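Side-chain contacts in reticulocyte-binding protein 2a (Plasmodium vivax, PDB 4Z8N), which probably mediates recognition of red blood cells, especially reticulocytes, by the malaria parasite before invasion, through the helical erythrocyte-binding domain described here: residues K35-Y40 against E156-R161; S95-K100 against T200-N205. All coordinates share one frame; numbering follows the deposited sequence.

Interaction 1: K35-Y40 against E156-R161; sequences KYYITY and EIYVER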
ATOM      1  N   LYS A  35       0.973 -10.723 -18.370  1.00 50.78           N
ATOM      2  CA  LYS A  35       2.134 -11.147 -19.145  1.00 52.52           C
ATOM      3  C   LYS A  35       2.338 -12.660 -19.140  1.00 53.49           C
ATOM      4  O   LYS A  35       2.572 -13.252 -20.192  1.00 53.91           O
ATOM      5  CB  LYS A  35       3.396 -10.452 -18.632  1.00 54.23           C
ATOM      6  CG  LYS A  35       4.656 -10.827 -19.392  1.00 57.21           C
ATOM      7  CD  LYS A  35       5.852 -10.024 -18.909  1.00 61.05           C
ATOM      8  CE  LYS A  35       6.021  -8.748 -19.713  1.00 63.52           C
ATOM      9  NZ  LYS A  35       6.856  -8.972 -20.929  1.00 68.86           N
ATOM     10  N   TYR A  36       2.241 -13.297 -17.977  1.00 50.13           N
ATOM     11  CA  TYR A  36       2.414 -14.748 -17.936  1.00 56.47           C
ATOM     12  C   TYR A  36       1.078 -15.483 -17.836  1.00 56.29           C
ATOM     13  O   TYR A  36       1.034 -16.715 -17.838  1.00 58.65           O
ATOM     14  CB  TYR A  36       3.346 -15.156 -16.790  1.00 60.15           C
ATOM     15  CG  TYR A  36       2.836 -14.880 -15.394  1.00 62.35           C
ATOM     16  CD1 TYR A  36       2.115 -15.841 -14.696  1.00 68.28           C
ATOM     17  CD2 TYR A  36       3.106 -13.675 -14.760  1.00 62.92           C
ATOM     18  CE1 TYR A  36       1.659 -15.602 -13.412  1.00 70.19           C
ATOM     19  CE2 TYR A  36       2.653 -13.426 -13.476  1.00 65.40           C
ATOM     20  CZ  TYR A  36       1.931 -14.394 -12.807  1.00 70.18           C
ATOM     21  OH  TYR A  36       1.478 -14.156 -11.529  1.00 72.97           O
ATOM     22  N   TYR A  37      -0.010 -14.723 -17.769  1.00 50.33           N
ATOM     23  CA  TYR A  37      -1.348 -15.300 -17.809  1.00 48.81           C
ATOM     24  C   TYR A  37      -1.605 -15.955 -19.169  1.00 47.78           C
ATOM     25  O   TYR A  37      -2.081 -17.088 -19.244  1.00 50.62           O
ATOM     26  CB  TYR A  37      -2.406 -14.225 -17.530  1.00 47.16           C
ATOM     27  CG  TYR A  37      -3.764 -14.763 -17.124  1.00 46.88           C
ATOM     28  CD1 TYR A  37      -4.578 -15.429 -18.036  1.00 43.07           C
ATOM     29  CD2 TYR A  37      -4.240 -14.589 -15.828  1.00 42.93           C
ATOM     30  CE1 TYR A  37      -5.816 -15.919 -17.668  1.00 45.91           C
ATOM     31  CE2 TYR A  37      -5.481 -15.070 -15.451  1.00 44.23           C
ATOM     32  CZ  TYR A  37      -6.265 -15.734 -16.376  1.00 47.54           C
ATOM     33  OH  TYR A  37      -7.500 -16.217 -16.009  1.00 51.40           O
ATOM     34  N   ILE A  38      -1.278 -15.233 -20.237  1.00 43.79           N
ATOM     35  CA  ILE A  38      -1.590 -15.661 -21.601  1.00 46.62           C
ATOM     36  C   ILE A  38      -0.424 -16.366 -22.295  1.00 47.82           C
ATOM     37  O   ILE A  38      -0.340 -16.377 -23.526  1.00 50.23           O
ATOM     38  CB  ILE A  38      -2.015 -14.461 -22.466  1.00 49.30           C
ATOM     39  CG1 ILE A  38      -0.898 -13.413 -22.503  1.00 50.23           C
ATOM     40  CG2 ILE A  38      -3.298 -13.851 -21.928  1.00 45.52           C
ATOM     41  CD1 ILE A  38      -1.176 -12.247 -23.431  1.00 49.70           C
ATOM     42  N   THR A  39       0.458 -16.966 -21.502  1.00 48.18           N
ATOM     43  CA  THR A  39       1.692 -17.551 -22.018  1.00 56.74           C
ATOM     44  C   THR A  39       1.466 -18.707 -22.999  1.00 58.27           C
ATOM     45  O   THR A  39       2.355 -19.042 -23.781  1.00 61.60           O
ATOM     46  CB  THR A  39       2.593 -18.046 -20.861  1.00 61.75           C
ATOM     47  OG1 THR A  39       3.781 -18.643 -21.396  1.00 67.66           O
ATOM     48  CG2 THR A  39       1.859 -19.061 -19.997  1.00 62.99           C
ATOM     49  N   TYR A  40       0.282 -19.306 -22.973  1.00 58.78           N
ATOM     50  CA  TYR A  40       0.006 -20.438 -23.851  1.00 62.98           C
ATOM     51  C   TYR A  40      -0.831 -20.055 -25.069  1.00 63.39           C
ATOM     52  O   TYR A  40      -1.079 -20.883 -25.948  1.00 66.81           O
ATOM     53  CB  TYR A  40      -0.671 -21.562 -23.069  1.00 65.82           C
ATOM     54  CG  TYR A  40       0.303 -22.633 -22.643  1.00 69.09           C
ATOM     55  CD1 TYR A  40       0.985 -22.544 -21.435  1.00 68.82           C
ATOM     56  CD2 TYR A  40       0.563 -23.723 -23.463  1.00 70.40           C
ATOM     57  CE1 TYR A  40       1.887 -23.519 -21.051  1.00 70.02           C
ATOM     58  CE2 TYR A  40       1.459 -24.700 -23.089  1.00 72.59           C
ATOM     59  CZ  TYR A  40       2.117 -24.595 -21.885  1.00 70.64           C
ATOM     60  OH  TYR A  40       3.009 -25.573 -21.518  1.00 71.78           O
ATOM     61  N   GLU A 156      -6.803 -21.582 -10.399  1.00 44.63           N
ATOM     62  CA  GLU A 156      -6.295 -22.527  -9.413  1.00 50.07           C
ATOM     63  C   GLU A 156      -5.009 -22.003  -8.783  1.00 44.70           C
ATOM     64  O   GLU A 156      -4.780 -22.165  -7.584  1.00 46.13           O
ATOM     65  CB  GLU A 156      -6.055 -23.896 -10.052  1.00 60.16           C
ATOM     66  CG  GLU A 156      -5.581 -24.961  -9.075  1.00 70.24           C
ATOM     67  CD  GLU A 156      -6.591 -25.238  -7.977  1.00 80.88           C
ATOM     68  OE1 GLU A 156      -7.807 -25.200  -8.262  1.00 85.40           O
ATOM     69  OE2 GLU A 156      -6.169 -25.488  -6.829  1.00 85.33           O
ATOM     70  N   ILE A 157      -4.174 -21.370  -9.600  1.00 40.46           N
ATOM     71  CA  ILE A 157      -2.949 -20.755  -9.108  1.00 41.78           C
ATOM     72  C   ILE A 157      -3.271 -19.608  -8.156  1.00 39.82           C
ATOM     73  O   ILE A 157      -2.681 -19.505  -7.081  1.00 43.93           O
ATOM     74  CB  ILE A 157      -2.073 -20.239 -10.263  1.00 37.57           C
ATOM     75  CG1 ILE A 157      -1.617 -21.410 -11.137  1.00 37.76           C
ATOM     76  CG2 ILE A 157      -0.875 -19.475  -9.722  1.00 33.26           C
ATOM     77  CD1 ILE A 157      -0.743 -21.007 -12.301  1.00 36.76           C
ATOM     78  N   TYR A 158      -4.219 -18.760  -8.548  1.00 39.95           N
ATOM     79  CA  TYR A 158      -4.622 -17.619  -7.726  1.00 42.00           C
ATOM     80  C   TYR A 158      -5.257 -18.056  -6.410  1.00 40.93           C
ATOM     81  O   TYR A 158      -4.957 -17.504  -5.352  1.00 39.85           O
ATOM     82  CB  TYR A 158      -5.599 -16.719  -8.488  1.00 40.14           C
ATOM     83  CG  TYR A 158      -4.976 -15.955  -9.632  1.00 40.09           C
ATOM     84  CD1 TYR A 158      -3.601 -15.794  -9.718  1.00 36.61           C
ATOM     85  CD2 TYR A 158      -5.767 -15.386 -10.622  1.00 38.47           C
ATOM     86  CE1 TYR A 158      -3.028 -15.094 -10.759  1.00 38.15           C
ATOM     87  CE2 TYR A 158      -5.202 -14.681 -11.668  1.00 38.23           C
ATOM     88  CZ  TYR A 158      -3.832 -14.538 -11.731  1.00 38.87           C
ATOM     89  OH  TYR A 158      -3.260 -13.843 -12.769  1.00 42.57           O
ATOM     90  N   VAL A 159      -6.147 -19.040  -6.491  1.00 41.76           N
ATOM     91  CA  VAL A 159      -6.839 -19.559  -5.317  1.00 42.42           C
ATOM     92  C   VAL A 159      -5.845 -20.094  -4.284  1.00 44.08           C
ATOM     93  O   VAL A 159      -5.940 -19.776  -3.100  1.00 47.93           O
ATOM     94  CB  VAL A 159      -7.845 -20.669  -5.709  1.00 47.76           C
ATOM     95  CG1 VAL A 159      -8.216 -21.519  -4.509  1.00 49.52           C
ATOM     96  CG2 VAL A 159      -9.091 -20.063  -6.342  1.00 47.11           C
ATOM     97  N   GLU A 160      -4.882 -20.890  -4.736  1.00 42.24           N
ATOM     98  CA  GLU A 160      -3.891 -21.469  -3.835  1.00 48.44           C
ATOM     99  C   GLU A 160      -3.021 -20.387  -3.186  1.00 44.08           C
ATOM    100  O   GLU A 160      -2.624 -20.507  -2.028  1.00 44.02           O
ATOM    101  CB  GLU A 160      -3.015 -22.475  -4.586  1.00 60.42           C
ATOM    102  CG  GLU A 160      -2.014 -23.223  -3.713  1.00 74.44           C
ATOM    103  CD  GLU A 160      -2.672 -24.157  -2.707  1.00 86.75           C
ATOM    104  OE1 GLU A 160      -3.851 -24.523  -2.900  1.00 89.34           O
ATOM    105  OE2 GLU A 160      -2.002 -24.529  -1.720  1.00 93.55           O
ATOM    106  N   ARG A 161      -2.738 -19.328  -3.935  1.00 37.72           N
ATOM    107  CA  ARG A 161      -1.904 -18.245  -3.429  1.00 39.32           C
ATOM    108  C   ARG A 161      -2.597 -17.417  -2.347  1.00 37.58           C
ATOM    109  O   ARG A 161      -1.973 -17.059  -1.353  1.00 37.67           O
ATOM    110  CB  ARG A 161      -1.458 -17.340  -4.579  1.00 40.40           C
ATOM    111  CG  ARG A 161      -0.362 -17.957  -5.432  1.00 42.23           C
ATOM    112  CD  ARG A 161      -0.010 -17.080  -6.617  1.00 42.98           C
ATOM    113  NE  ARG A 161       1.091 -17.646  -7.392  1.00 43.49           N
ATOM    114  CZ  ARG A 161       1.566 -17.114  -8.513  1.00 39.43           C
ATOM    115  NH1 ARG A 161       1.036 -15.998  -8.998  1.00 38.55           N
ATOM    116  NH2 ARG A 161       2.569 -17.701  -9.151  1.00 39.62           N
TER

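Interaction 2: S95-K100 against T200-N205; sequences SNYEAK and TISAIN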
ATOM      1  N   SER A  95       9.331  24.583  22.524  1.00 47.48           N
ATOM      2  CA  SER A  95       9.018  25.546  21.471  1.00 53.13           C
ATOM      3  C   SER A  95       9.576  25.122  20.116  1.00 48.40           C
ATOM      4  O   SER A  95       8.878  25.180  19.103  1.00 44.07           O
ATOM      5  CB  SER A  95       9.548  26.926  21.845  1.00 59.25           C
ATOM      6  OG  SER A  95       8.794  27.476  22.909  1.00 68.28           O
ATOM      7  N   ASN A  96      10.833  24.694  20.097  1.00 44.15           N
ATOM      8  CA  ASN A  96      11.442  24.220  18.863  1.00 44.75           C
ATOM      9  C   ASN A  96      10.838  22.890  18.422  1.00 42.24           C
ATOM     10  O   ASN A  96      10.825  22.575  17.233  1.00 43.46           O
ATOM     11  CB  ASN A  96      12.957  24.093  19.027  1.00 43.08           C
ATOM     12  CG  ASN A  96      13.650  25.441  19.091  1.00 51.90           C
ATOM     13  OD1 ASN A  96      13.297  26.369  18.361  1.00 51.40           O
ATOM     14  ND2 ASN A  96      14.639  25.557  19.969  1.00 52.90           N
ATOM     15  N   TYR A  97      10.331  22.116  19.379  1.00 38.61           N
ATOM     16  CA  TYR A  97       9.638  20.875  19.047  1.00 37.69           C
ATOM     17  C   TYR A  97       8.374  21.174  18.256  1.00 37.28           C
ATOM     18  O   TYR A  97       8.097  20.522  17.250  1.00 36.89           O
ATOM     19  CB  TYR A  97       9.280  20.071  20.303  1.00 36.12           C
ATOM     20  CG  TYR A  97       8.730  18.699  19.981  1.00 38.46           C
ATOM     21  CD1 TYR A  97       7.389  18.518  19.655  1.00 36.78           C
ATOM     22  CD2 TYR A  97       9.557  17.585  19.982  1.00 38.25           C
ATOM     23  CE1 TYR A  97       6.891  17.265  19.341  1.00 38.17           C
ATOM     24  CE2 TYR A  97       9.068  16.331  19.678  1.00 34.79           C
ATOM     25  CZ  TYR A  97       7.737  16.175  19.359  1.00 34.84           C
ATOM     26  OH  TYR A  97       7.255  14.922  19.053  1.00 34.84           O
ATOM     27  N   GLU A  98       7.605  22.151  18.728  1.00 40.14           N
ATOM     28  CA  GLU A  98       6.353  22.527  18.079  1.00 46.09           C
ATOM     29  C   GLU A  98       6.607  23.054  16.671  1.00 46.86           C
ATOM     30  O   GLU A  98       5.828  22.801  15.755  1.00 45.06           O
ATOM     31  CB  GLU A  98       5.607  23.572  18.916  1.00 47.87           C
ATOM     32  CG  GLU A  98       5.117  23.042  20.259  1.00 54.66           C
ATOM     33  CD  GLU A  98       4.556  24.132  21.155  1.00 68.41           C
ATOM     34  OE1 GLU A  98       4.681  25.324  20.801  1.00 73.57           O
ATOM     35  OE2 GLU A  98       3.991  23.794  22.217  1.00 72.76           O
ATOM     36  N   ALA A  99       7.704  23.785  16.505  1.00 40.74           N
ATOM     37  CA  ALA A  99       8.101  24.276  15.193  1.00 43.67           C
ATOM     38  C   ALA A  99       8.501  23.114  14.289  1.00 41.70           C
ATOM     39  O   ALA A  99       8.220  23.118  13.089  1.00 43.41           O
ATOM     40  CB  ALA A  99       9.243  25.276  15.323  1.00 46.09           C
ATOM     41  N   LYS A 100       9.153  22.116  14.877  1.00 37.80           N
ATOM     42  CA  LYS A 100       9.586  20.939  14.134  1.00 40.36           C
ATOM     43  C   LYS A 100       8.388  20.120  13.669  1.00 40.78           C
ATOM     44  O   LYS A 100       8.402  19.542  12.582  1.00 37.30           O
ATOM     45  CB  LYS A 100      10.512  20.074  14.990  1.00 45.78           C
ATOM     46  CG  LYS A 100      11.753  19.595  14.257  1.00 54.15           C
ATOM     47  CD  LYS A 100      12.681  20.759  13.954  1.00 58.78           C
ATOM     48  CE  LYS A 100      13.851  20.327  13.085  1.00 64.12           C
ATOM     49  NZ  LYS A 100      13.391  19.799  11.768  1.00 67.42           N
ATOM     50  N   THR A 200       8.583  15.139  26.103  1.00 42.95           N
ATOM     51  CA  THR A 200       8.220  13.730  26.243  1.00 42.59           C
ATOM     52  C   THR A 200       6.727  13.537  25.988  1.00 37.55           C
ATOM     53  O   THR A 200       6.322  12.618  25.278  1.00 36.02           O
ATOM     54  CB  THR A 200       8.582  13.182  27.637  1.00 40.82           C
ATOM     55  OG1 THR A 200      10.000  13.243  27.820  1.00 45.61           O
ATOM     56  CG2 THR A 200       8.117  11.734  27.785  1.00 38.50           C
ATOM     57  N   ILE A 201       5.914  14.417  26.564  1.00 39.11           N
ATOM     58  CA  ILE A 201       4.475  14.398  26.327  1.00 41.63           C
ATOM     59  C   ILE A 201       4.174  14.648  24.852  1.00 42.39           C
ATOM     60  O   ILE A 201       3.355  13.956  24.247  1.00 41.38           O
ATOM     61  CB  ILE A 201       3.746  15.450  27.193  1.00 38.40           C
ATOM     62  CG1 ILE A 201       3.768  15.028  28.664  1.00 42.31           C
ATOM     63  CG2 ILE A 201       2.310  15.650  26.717  1.00 36.03           C
ATOM     64  CD1 ILE A 201       3.089  16.014  29.600  1.00 44.00           C
ATOM     65  N   SER A 202       4.854  15.636  24.277  1.00 44.08           N
ATOM     66  CA  SER A 202       4.670  15.975  22.871  1.00 45.67           C
ATOM     67  C   SER A 202       5.048  14.805  21.966  1.00 44.86           C
ATOM     68  O   SER A 202       4.379  14.547  20.967  1.00 39.92           O
ATOM     69  CB  SER A 202       5.492  17.212  22.510  1.00 45.18           C
ATOM     70  OG  SER A 202       5.107  18.325  23.296  1.00 49.98           O
ATOM     71  N   ALA A 203       6.111  14.093  22.328  1.00 42.35           N
ATOM     72  CA  ALA A 203       6.578  12.952  21.541  1.00 45.24           C
ATOM     73  C   ALA A 203       5.587  11.782  21.557  1.00 33.65           C
ATOM     74  O   ALA A 203       5.375  11.121  20.543  1.00 35.52           O
ATOM     75  CB  ALA A 203       7.946  12.494  22.043  1.00 38.15           C
ATOM     76  N   ILE A 204       4.995  11.534  22.723  1.00 41.38           N
ATOM     77  CA  ILE A 204       4.012  10.470  22.923  1.00 38.56           C
ATOM     78  C   ILE A 204       2.797  10.703  22.033  1.00 42.04           C
ATOM     79  O   ILE A 204       2.345   9.832  21.280  1.00 40.70           O
ATOM     80  CB  ILE A 204       3.579  10.419  24.402  1.00 36.70           C
ATOM     81  CG1 ILE A 204       4.710   9.876  25.266  1.00 37.79           C
ATOM     82  CG2 ILE A 204       2.341   9.586  24.600  1.00 36.95           C
ATOM     83  CD1 ILE A 204       4.378   9.841  26.734  1.00 41.29           C
ATOM     84  N   ASN A 205       2.268  11.905  22.186  1.00 39.07           N
ATOM     85  CA  ASN A 205       1.305  12.544  21.313  1.00 45.58           C
ATOM     86  C   ASN A 205       1.577  12.451  19.816  1.00 44.76           C
ATOM     87  O   ASN A 205       0.676  12.108  19.068  1.00 47.14           O
ATOM     88  CB  ASN A 205       1.268  13.978  21.785  1.00 58.81           C
ATOM     89  CG  ASN A 205       0.223  14.206  22.840  1.00 73.82           C
ATOM     90  OD1 ASN A 205      -0.882  14.569  22.476  1.00 79.12           O
ATOM     91  ND2 ASN A 205       0.451  13.651  24.072  1.00 80.93           N
TER

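Interaction 1: K35-Y40 against E156-R161
The hydroxyl of Tyr36 accepts a hydrogen bond from Arg161, with NH1 of Arg161 3.2 Å from OH of Tyr36 and an N-H...O angle of 156°. Tyr36 OH meets the guanidinium at its edge, in its plane, so the N-H of NH1 points to it in plane, though the bond is somewhat bent and rather long. Ring and guanidinium planes stand 57° apart, and the two side chains approach from opposite directions. Arg161 spans the gap with a chain extended from CG to NE, and one face of its guanidinium rests on its own helix, where CG2 of Ile157 lies 3.5 Å above the centre of the group. This cover and the bond to Tyr36 together limit how the guanidinium can turn. Tyr36 reaches out from the last turn of its helix with CG tucked between the backbone N and the carbonyl carbon (chi1 65°).

Beside this polar bridge, the buried side chains of Tyr37 and Tyr158 run at about a right angle to each other. The hydroxyl of Tyr158 sits in the plane of the Tyr37 ring, at its edge, with OH of Tyr158 3.3 Å from CD2 of Tyr37. CE2 of Tyr37 also lies 3.8 Å from CE2 of Tyr158, an apolar touch in which Tyr37 comes to the Tyr158 ring obliquely. Glu33 offers OE1 to the hydroxyls of both Tyr36 and Tyr158 through weak hydrogen bonds, linking the polar and aromatic halves. Tyr158 further stacks on Tyr260, and Tyr37 meets the ring of Tyr253, both from helix 246-297. The arrangement is a tyrosine-rich interhelical packing, joining the C-terminal end of helix 26-37 to helix 149-162 within the all-helical erythrocyte-binding domain.

Interaction 2: S95-K100 against T200-N205
Van der Waals packing carries the contact between Tyr97 and the pair Ser202 and Ala203, with no hydrogen bond running from one segment to the other. CE1 of Tyr97 lies 3.5 Å from CB of Ser202, and CD1 of Tyr97 follows at 3.7 Å from the same CB. The methylene approaches the ring obliquely. Farther along the ring, OH of Tyr97 comes to 3.2 Å from CA of Ala203, while its distance to the Ala203 CB is 3.9 Å. With CG anti to the backbone N (chi1 -172°), Tyr97 extends its ring across to the backbone of helix 199-237, where the small side chains of Ser202 and Ala203 let it lie close to the main chain.

The polar groups at this interface are satisfied by other partners. OH of Tyr97 hydrogen-bonds to the carbonyl O of Leu84 in helix 71-85, which anchors the far end of the buried ring. OG of Ser202, set beside its own backbone N, bonds to the carbonyl O of Asn198, leaving its CB to meet the tyrosine.

A further bond lies within helix 199-237: ND2 of Asn205 reaches O of Ile201 at 2.9 Å, from above the carbonyl plane. O of Ile201 also accepts the helical bond from N of Asn205, 3.1 Å away on the opposite face. Ile201 and Ile204 pack instead against helices 168-194 and 246-297. The contact is thus a close helix-helix packing, an aromatic side chain packed obliquely against small residues, that joins helices 94-115 and 199-237 in the elongated helical scaffold of the domain.

In the fold
Interactions 1 and 2 lie on opposite sides of the chain's centre in this elongated domain, their centres 50 Å apart and their nearest atoms about 35 Å apart, so neither touches the other. Their segments alternate along the sequence: 95-100 falls between the two segments of interaction 1, and 156-161 between those of interaction 2. Long helices connect the two regions. Helix 199-237 supplies one segment of interaction 2 and, farther along, places Val232 against Tyr158 of interaction 1, while helix 246-297 packs beside both. Each contact lies away from Glu120, a calcium ligand in a structure of this protein though no calcium is bound to the chain here, and from the disulfides.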